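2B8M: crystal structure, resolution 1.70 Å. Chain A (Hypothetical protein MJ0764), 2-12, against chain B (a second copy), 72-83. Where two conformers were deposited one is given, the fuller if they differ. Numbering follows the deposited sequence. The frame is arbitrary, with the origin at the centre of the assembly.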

HETATM    1  N   MSE A   2      14.237   7.702 -16.271  1.00 22.64           N
HETATM    2  CA  MSE A   2      13.905   8.394 -15.031  1.00 20.57           C
HETATM    3  C   MSE A   2      14.496   7.604 -13.902  1.00 19.60           C
HETATM    4  O   MSE A   2      14.799   6.412 -14.074  1.00 20.19           O
HETATM    5  CB  MSE A   2      12.390   8.412 -14.871  1.00 19.82           C
HETATM    6  CG  MSE A   2      11.717   9.053 -16.044  1.00 20.72           C
HETATM    7 SE   MSE A   2       9.863   9.219 -15.607  0.75 30.71          SE
HETATM    8  CE  MSE A   2       9.323   7.332 -15.490  1.00 23.86           C
ATOM      9  N   ILE A   3      14.646   8.249 -12.742  1.00 17.27           N
ATOM     10  CA  ILE A   3      15.080   7.570 -11.549  1.00 18.33           C
ATOM     11  C   ILE A   3      13.985   6.644 -11.039  1.00 19.27           C
ATOM     12  O   ILE A   3      14.277   5.532 -10.594  1.00 19.55           O
ATOM     13  CB  ILE A   3      15.467   8.623 -10.469  1.00 21.37           C
ATOM     14  CG1 ILE A   3      16.772   9.329 -10.890  1.00 18.74           C
ATOM     15  CG2 ILE A   3      15.480   8.001  -9.074  1.00 21.23           C
ATOM     16  CD1 ILE A   3      17.077  10.630 -10.132  1.00 21.06           C
ATOM     17  N   GLU A   4      12.739   7.120 -11.104  1.00 18.30           N
ATOM     18  CA  GLU A   4      11.596   6.383 -10.606  1.00 19.91           C
ATOM     19  C   GLU A   4      11.114   5.396 -11.651  1.00 18.40           C
ATOM     20  O   GLU A   4      11.447   5.528 -12.841  1.00 19.55           O
ATOM     21  CB  GLU A   4      10.452   7.321 -10.209  1.00 19.49           C
ATOM     22  CG  GLU A   4       9.752   8.069 -11.359  1.00 19.09           C
ATOM     23  CD  GLU A   4      10.311   9.453 -11.666  1.00 22.47           C
ATOM     24  OE1 GLU A   4      11.538   9.640 -11.662  1.00 17.79           O
ATOM     25  OE2 GLU A   4       9.513  10.365 -11.978  1.00 20.02           O
ATOM     26  N   LYS A   5      10.363   4.408 -11.166  1.00 19.70           N
ATOM     27  CA  LYS A   5       9.672   3.436 -11.993  0.50 17.81           C
ATOM     28  C   LYS A   5       8.180   3.578 -11.700  1.00 17.74           C
ATOM     29  O   LYS A   5       7.786   3.754 -10.545  1.00 19.12           O
ATOM     30  CB  LYS A   5      10.202   2.035 -11.661  0.50 17.86           C
ATOM     31  CG  LYS A   5       9.723   0.941 -12.582  0.50 19.47           C
ATOM     32  CD  LYS A   5      10.670  -0.270 -12.535  0.50 17.27           C
ATOM     33  N   VAL A   6       7.361   3.493 -12.745  1.00 17.32           N
ATOM     34  CA  VAL A   6       5.942   3.743 -12.601  1.00 16.03           C
ATOM     35  C   VAL A   6       5.172   2.458 -12.941  1.00 18.38           C
ATOM     36  O   VAL A   6       5.524   1.738 -13.870  1.00 17.35           O
ATOM     37  CB  VAL A   6       5.531   4.905 -13.520  1.00 18.60           C
ATOM     38  CG1 VAL A   6       4.088   5.290 -13.293  1.00 18.17           C
ATOM     39  CG2 VAL A   6       6.406   6.101 -13.244  1.00 22.06           C
ATOM     40  N   TYR A   7       4.109   2.213 -12.179  1.00 19.73           N
ATOM     41  CA  TYR A   7       3.156   1.144 -12.392  1.00 19.25           C
ATOM     42  C   TYR A   7       1.788   1.785 -12.407  1.00 20.70           C
ATOM     43  O   TYR A   7       1.546   2.800 -11.730  1.00 23.85           O
ATOM     44  CB  TYR A   7       3.177   0.168 -11.204  1.00 18.39           C
ATOM     45  CG  TYR A   7       4.518  -0.443 -10.927  1.00 18.56           C
ATOM     46  CD1 TYR A   7       5.539   0.290 -10.286  1.00 18.34           C
ATOM     47  CD2 TYR A   7       4.795  -1.783 -11.295  1.00 22.97           C
ATOM     48  CE1 TYR A   7       6.843  -0.303 -10.055  1.00 19.79           C
ATOM     49  CE2 TYR A   7       6.040  -2.365 -11.044  1.00 21.47           C
ATOM     50  CZ  TYR A   7       7.057  -1.615 -10.440  1.00 21.76           C
ATOM     51  OH  TYR A   7       8.274  -2.209 -10.171  1.00 23.56           O
ATOM     52  N   GLU A   8       0.858   1.171 -13.105  1.00 20.95           N
ATOM     53  CA  GLU A   8      -0.529   1.633 -13.059  1.00 20.59           C
ATOM     54  C   GLU A   8      -1.445   0.508 -12.590  1.00 19.98           C
ATOM     55  O   GLU A   8      -1.217  -0.667 -12.935  1.00 19.34           O
ATOM     56  CB  GLU A   8      -1.006   2.154 -14.417  1.00 21.18           C
ATOM     57  CG  GLU A   8      -0.238   3.328 -14.947  1.00 23.95           C
ATOM     58  CD  GLU A   8      -0.450   3.535 -16.416  1.00 23.33           C
ATOM     59  OE1 GLU A   8      -0.958   2.603 -17.098  1.00 31.72           O
ATOM     60  OE2 GLU A   8      -0.144   4.649 -16.923  1.00 25.97           O
ATOM     61  N   PHE A   9      -2.406   0.877 -11.738  1.00 19.59           N
ATOM     62  CA  PHE A   9      -3.440  -0.012 -11.256  1.00 21.90           C
ATOM     63  C   PHE A   9      -4.791   0.463 -11.790  1.00 20.21           C
ATOM     64  O   PHE A   9      -5.015   1.671 -12.015  1.00 22.18           O
ATOM     65  CB  PHE A   9      -3.404  -0.184  -9.729  1.00 21.66           C
ATOM     66  CG  PHE A   9      -3.790   1.055  -8.909  1.00 20.96           C
ATOM     67  CD1 PHE A   9      -5.120   1.363  -8.649  1.00 20.59           C
ATOM     68  CD2 PHE A   9      -2.812   1.864  -8.374  1.00 20.15           C
ATOM     69  CE1 PHE A   9      -5.450   2.466  -7.873  1.00 19.92           C
ATOM     70  CE2 PHE A   9      -3.138   2.991  -7.618  1.00 21.62           C
ATOM     71  CZ  PHE A   9      -4.453   3.281  -7.370  1.00 19.74           C
ATOM     72  N   LYS A  10      -5.693  -0.488 -12.027  1.00 22.78           N
ATOM     73  CA  LYS A  10      -7.001  -0.159 -12.595  1.00 23.47           C
ATOM     74  C   LYS A  10      -7.892   0.597 -11.608  1.00 24.10           C
ATOM     75  O   LYS A  10      -8.099   0.145 -10.502  1.00 23.51           O
ATOM     76  CB  LYS A  10      -7.722  -1.448 -13.018  1.00 26.11           C
ATOM     77  CG  LYS A  10      -8.958  -1.233 -13.859  1.00 30.45           C
ATOM     78  CD  LYS A  10      -9.365  -2.549 -14.571  1.00 29.34           C
ATOM     79  CE  LYS A  10     -10.216  -2.255 -15.793  1.00 38.17           C
ATOM     80  NZ  LYS A  10     -10.687  -3.520 -16.453  1.00 43.12           N
ATOM     81  N   ARG A  11      -8.385   1.761 -12.029  1.00 26.08           N
ATOM     82  CA  ARG A  11      -9.314   2.572 -11.225  1.00 28.50           C
ATOM     83  C   ARG A  11     -10.749   2.228 -11.515  1.00 27.13           C
ATOM     84  O   ARG A  11     -11.127   1.897 -12.646  1.00 28.15           O
ATOM     85  CB  ARG A  11      -9.143   4.042 -11.543  1.00 29.34           C
ATOM     86  CG  ARG A  11      -7.791   4.571 -11.158  1.00 31.96           C
ATOM     87  CD  ARG A  11      -7.617   5.976 -11.614  1.00 36.98           C
ATOM     88  NE  ARG A  11      -7.308   6.012 -13.033  1.00 38.35           N
ATOM     89  CZ  ARG A  11      -7.991   6.696 -13.946  1.00 46.87           C
ATOM     90  NH1 ARG A  11      -9.052   7.427 -13.609  1.00 51.92           N
ATOM     91  NH2 ARG A  11      -7.595   6.662 -15.211  1.00 46.24           N
ATOM     92  N   ASP A  12     -11.562   2.341 -10.478  1.00 31.66           N
ATOM     93  CA  ASP A  12     -12.979   2.193 -10.600  1.00 33.27           C
ATOM     94  C   ASP A  12     -13.360   0.896 -11.276  1.00 32.01           C
ATOM     95  O   ASP A  12     -14.338   0.859 -11.965  1.00 29.04           O
ATOM     96  CB  ASP A  12     -13.565   3.382 -11.364  1.00 36.01           C
ATOM     97  CG  ASP A  12     -13.165   4.704 -10.760  1.00 44.83           C
ATOM     98  OD1 ASP A  12     -13.209   4.804  -9.510  1.00 55.93           O
ATOM     99  OD2 ASP A  12     -12.808   5.632 -11.531  1.00 58.75           O
TER
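Chain B, residues 72-83: EGNIVYVPFNVK

How does chain B lie on chain A? It runs antiparallel as a neighbouring strand: residues 74-77 of the chain B strand 74-78 pair with residues 5-8 of chain A, the two directions differ by 159°, and the axes approach to 4.6 Å. Both segments are extended, and because they run antiparallel each step forward on chain A meets a residue one step back on chain B, from Lys5(A) beside Tyr77(B) to Glu8(A) beside Asn74(B).

What does chain B place against the start of chain A, before the strand begins? Ile3(A) meets the loop that follows the chain B strand. Its CG2 lies 3.7 Å from CD of Pro79(B) and 4.0 Å from CG1 of Val82(B), an apolar contact with both. Glu4(A) then brings its CA to 3.2 Å from O of Tyr77(B), a CA-H...O contact, while the end of its side chain leads away from chain B.

What holds the strands together from Lys5(A) to Tyr7(A)? Lys5(A) and Tyr77(B) form a hydrogen-bonded pair: N of Tyr77(B) donates to O of Lys5(A) at 2.8 Å, and N of Lys5(A) reaches O of Tyr77(B) at a longer 3.3 Å. Val6(A) faces Val76(B) in a non-hydrogen-bonded pair, with their CA atoms 4.7 Å apart. Tyr7(A) and Ile75(B) bond in both directions, from N of Tyr7(A) to O of Ile75(B) and from N of Ile75(B) to O of Tyr7(A), each at 2.9 Å. Their side chains share a sheet face with those of Lys5(A) and Tyr77(B); CB of Tyr7(A) is 4.1 Å from CB of Ile75(B).

How does the side chain of Asn74(B) add to the pairing at Glu8(A)? These two residues form a non-hydrogen-bonded pair, CA to CA 4.6 Å, with side chains on the face that also carries Val6(A) and Val76(B). A water bridges them, donating to OE2 of Glu8(A) at 2.6 Å and accepting from ND2 of Asn74(B) at 2.7 Å. The same ND2 of Asn74(B) makes a weak hydrogen bond to O of Tyr7(A), 3.4 Å away.

Where does the contact end? Past the strand, N of Phe9(A) still donates to O of Gly73(B) at 2.9 Å, and CA of Gly73(B) packs over the ring face of Phe9(A), 3.5 Å from the centroid. An ideal CB on this glycine would come within a tight 3.0 Å of CD of Arg11(A), and its backbone angles by themselves call for glycine. Lys10(A) points away; Arg11(A) turns back toward chain B, its CD 3.8 Å from CG of Glu72(B).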

ATOM      1  N   GLU B  72      -3.776   9.595  -9.282  1.00 22.14           N
ATOM      2  CA  GLU B  72      -4.471   8.427  -8.790  1.00 21.39           C
ATOM      3  C   GLU B  72      -4.389   7.295  -9.824  1.00 18.17           C
ATOM      4  O   GLU B  72      -4.550   7.532 -11.015  1.00 20.06           O
ATOM      5  CB  GLU B  72      -5.943   8.804  -8.550  1.00 23.00           C
ATOM      6  CG  GLU B  72      -6.828   7.571  -8.244  1.00 32.26           C
ATOM      7  CD  GLU B  72      -8.340   7.859  -8.175  1.00 34.23           C
ATOM      8  OE1 GLU B  72      -8.772   9.053  -8.181  1.00 38.00           O
ATOM      9  OE2 GLU B  72      -9.106   6.859  -8.120  1.00 42.46           O
ATOM     10  N   GLY B  73      -4.149   6.070  -9.360  1.00 19.34           N
ATOM     11  CA  GLY B  73      -3.957   4.921 -10.255  1.00 17.40           C
ATOM     12  C   GLY B  73      -2.498   4.612 -10.546  1.00 22.65           C
ATOM     13  O   GLY B  73      -2.208   3.690 -11.274  1.00 24.37           O
ATOM     14  N   ASN B  74      -1.580   5.399  -9.995  1.00 19.53           N
ATOM     15  CA  ASN B  74      -0.134   5.136 -10.132  1.00 18.91           C
ATOM     16  C   ASN B  74       0.470   4.618  -8.850  1.00 19.63           C
ATOM     17  O   ASN B  74       0.087   5.043  -7.754  1.00 21.33           O
ATOM     18  CB  ASN B  74       0.645   6.407 -10.507  1.00 19.37           C
ATOM     19  CG  ASN B  74       0.475   6.828 -11.952  1.00 26.97           C
ATOM     20  OD1 ASN B  74       0.071   7.973 -12.199  1.00 27.68           O
ATOM     21  ND2 ASN B  74       0.800   5.951 -12.914  1.00 19.40           N
ATOM     22  N   ILE B  75       1.419   3.697  -8.988  1.00 18.45           N
ATOM     23  CA  ILE B  75       2.328   3.356  -7.927  1.00 18.60           C
ATOM     24  C   ILE B  75       3.682   3.757  -8.441  1.00 18.64           C
ATOM     25  O   ILE B  75       4.069   3.358  -9.540  1.00 20.49           O
ATOM     26  CB  ILE B  75       2.314   1.859  -7.611  1.00 19.45           C
ATOM     27  CG1 ILE B  75       0.934   1.413  -7.190  1.00 22.35           C
ATOM     28  CG2 ILE B  75       3.410   1.511  -6.591  1.00 19.42           C
ATOM     29  CD1 ILE B  75       0.856  -0.073  -6.946  1.00 21.04           C
ATOM     30  N   VAL B  76       4.365   4.582  -7.664  1.00 18.02           N
ATOM     31  CA  VAL B  76       5.655   5.118  -8.074  1.00 19.11           C
ATOM     32  C   VAL B  76       6.749   4.603  -7.150  1.00 18.52           C
ATOM     33  O   VAL B  76       6.700   4.808  -5.928  1.00 19.16           O
ATOM     34  CB  VAL B  76       5.665   6.659  -8.086  1.00 20.56           C
ATOM     35  CG1 VAL B  76       7.064   7.172  -8.549  1.00 19.09           C
ATOM     36  CG2 VAL B  76       4.564   7.234  -8.933  1.00 22.81           C
ATOM     37  N   TYR B  77       7.751   3.957  -7.737  1.00 19.86           N
ATOM     38  CA  TYR B  77       8.932   3.476  -7.031  1.00 21.40           C
ATOM     39  C   TYR B  77       9.988   4.561  -6.960  1.00 21.67           C
ATOM     40  O   TYR B  77      10.337   5.144  -7.991  1.00 20.44           O
ATOM     41  CB  TYR B  77       9.544   2.303  -7.778  1.00 22.61           C
ATOM     42  CG  TYR B  77      10.923   1.899  -7.317  1.00 18.75           C
ATOM     43  CD1 TYR B  77      11.152   1.469  -6.020  1.00 19.49           C
ATOM     44  CD2 TYR B  77      11.995   1.939  -8.197  1.00 22.87           C
ATOM     45  CE1 TYR B  77      12.428   1.065  -5.629  1.00 19.28           C
ATOM     46  CE2 TYR B  77      13.261   1.538  -7.822  1.00 19.68           C
ATOM     47  CZ  TYR B  77      13.473   1.096  -6.544  1.00 18.55           C
ATOM     48  OH  TYR B  77      14.758   0.731  -6.198  1.00 22.41           O
ATOM     49  N   VAL B  78      10.503   4.814  -5.764  1.00 21.41           N
ATOM     50  CA  VAL B  78      11.676   5.696  -5.593  1.00 19.07           C
ATOM     51  C   VAL B  78      12.744   4.843  -4.917  1.00 18.13           C
ATOM     52  O   VAL B  78      12.509   4.289  -3.864  1.00 20.26           O
ATOM     53  CB  VAL B  78      11.420   6.944  -4.709  1.00 19.40           C
ATOM     54  CG1 VAL B  78      12.679   7.792  -4.626  1.00 18.41           C
ATOM     55  CG2 VAL B  78      10.258   7.747  -5.237  1.00 19.82           C
ATOM     56  N   PRO B  79      13.917   4.734  -5.527  1.00 21.20           N
ATOM     57  CA  PRO B  79      14.975   3.980  -4.892  1.00 18.36           C
ATOM     58  C   PRO B  79      15.431   4.578  -3.558  1.00 18.25           C
ATOM     59  O   PRO B  79      15.265   5.773  -3.299  1.00 18.96           O
ATOM     60  CB  PRO B  79      16.111   4.018  -5.942  1.00 19.14           C
ATOM     61  CG  PRO B  79      15.457   4.423  -7.219  1.00 19.86           C
ATOM     62  CD  PRO B  79      14.305   5.258  -6.848  1.00 22.73           C
ATOM     63  N   PHE B  80      16.073   3.727  -2.772  1.00 21.17           N
ATOM     64  CA  PHE B  80      16.856   4.097  -1.609  1.00 21.27           C
ATOM     65  C   PHE B  80      17.948   5.133  -1.924  1.00 23.43           C
ATOM     66  O   PHE B  80      18.642   5.058  -2.949  1.00 19.80           O
ATOM     67  CB  PHE B  80      17.429   2.801  -1.024  1.00 19.97           C
ATOM     68  CG  PHE B  80      18.411   2.988   0.070  1.00 20.56           C
ATOM     69  CD1 PHE B  80      18.044   3.598   1.259  1.00 17.81           C
ATOM     70  CD2 PHE B  80      19.711   2.554  -0.081  1.00 22.91           C
ATOM     71  CE1 PHE B  80      18.953   3.754   2.280  1.00 17.69           C
ATOM     72  CE2 PHE B  80      20.639   2.710   0.940  1.00 25.71           C
ATOM     73  CZ  PHE B  80      20.248   3.319   2.132  1.00 22.13           C
ATOM     74  N   ASN B  81      18.087   6.086  -0.994  1.00 21.12           N
ATOM     75  CA  ASN B  81      19.109   7.095  -1.001  1.00 20.56           C
ATOM     76  C   ASN B  81      18.976   8.070  -2.139  1.00 19.30           C
ATOM     77  O   ASN B  81      19.977   8.469  -2.736  1.00 20.53           O
ATOM     78  CB  ASN B  81      20.497   6.444  -1.018  1.00 21.06           C
ATOM     79  CG  ASN B  81      21.171   6.525   0.303  1.00 32.81           C
ATOM     80  OD1 ASN B  81      20.956   7.465   1.063  1.00 44.37           O
ATOM     81  ND2 ASN B  81      22.019   5.538   0.596  1.00 45.33           N
ATOM     82  N   VAL B  82      17.750   8.483  -2.393  1.00 20.06           N
ATOM     83  CA  VAL B  82      17.415   9.411  -3.460  1.00 16.51           C
ATOM     84  C   VAL B  82      16.733  10.653  -2.837  1.00 19.08           C
ATOM     85  O   VAL B  82      15.775  10.520  -2.037  1.00 18.67           O
ATOM     86  CB  VAL B  82      16.457   8.739  -4.491  1.00 20.86           C
ATOM     87  CG1 VAL B  82      15.880   9.745  -5.482  1.00 19.45           C
ATOM     88  CG2 VAL B  82      17.157   7.637  -5.258  1.00 18.39           C
ATOM     89  N   LYS B  83      17.181  11.838  -3.235  1.00 19.94           N
ATOM     90  CA  LYS B  83      16.594  13.086  -2.773  1.00 18.83           C
ATOM     91  C   LYS B  83      15.251  13.289  -3.419  1.00 19.53           C
ATOM     92  O   LYS B  83      15.145  13.264  -4.669  1.00 18.60           O
ATOM     93  CB  LYS B  83      17.478  14.265  -3.109  1.00 17.99           C
ATOM     94  CG  LYS B  83      16.998  15.558  -2.515  1.00 22.87           C
ATOM     95  CD  LYS B  83      18.098  16.599  -2.442  1.00 26.72           C
ATOM     96  CE  LYS B  83      18.782  16.843  -3.768  1.00 28.28           C
ATOM     97  NZ  LYS B  83      19.762  17.934  -3.715  1.00 34.65           N
TER
HETATM   98  O   HOH W   1       0.992   6.596 -15.539  1.00 17.80           O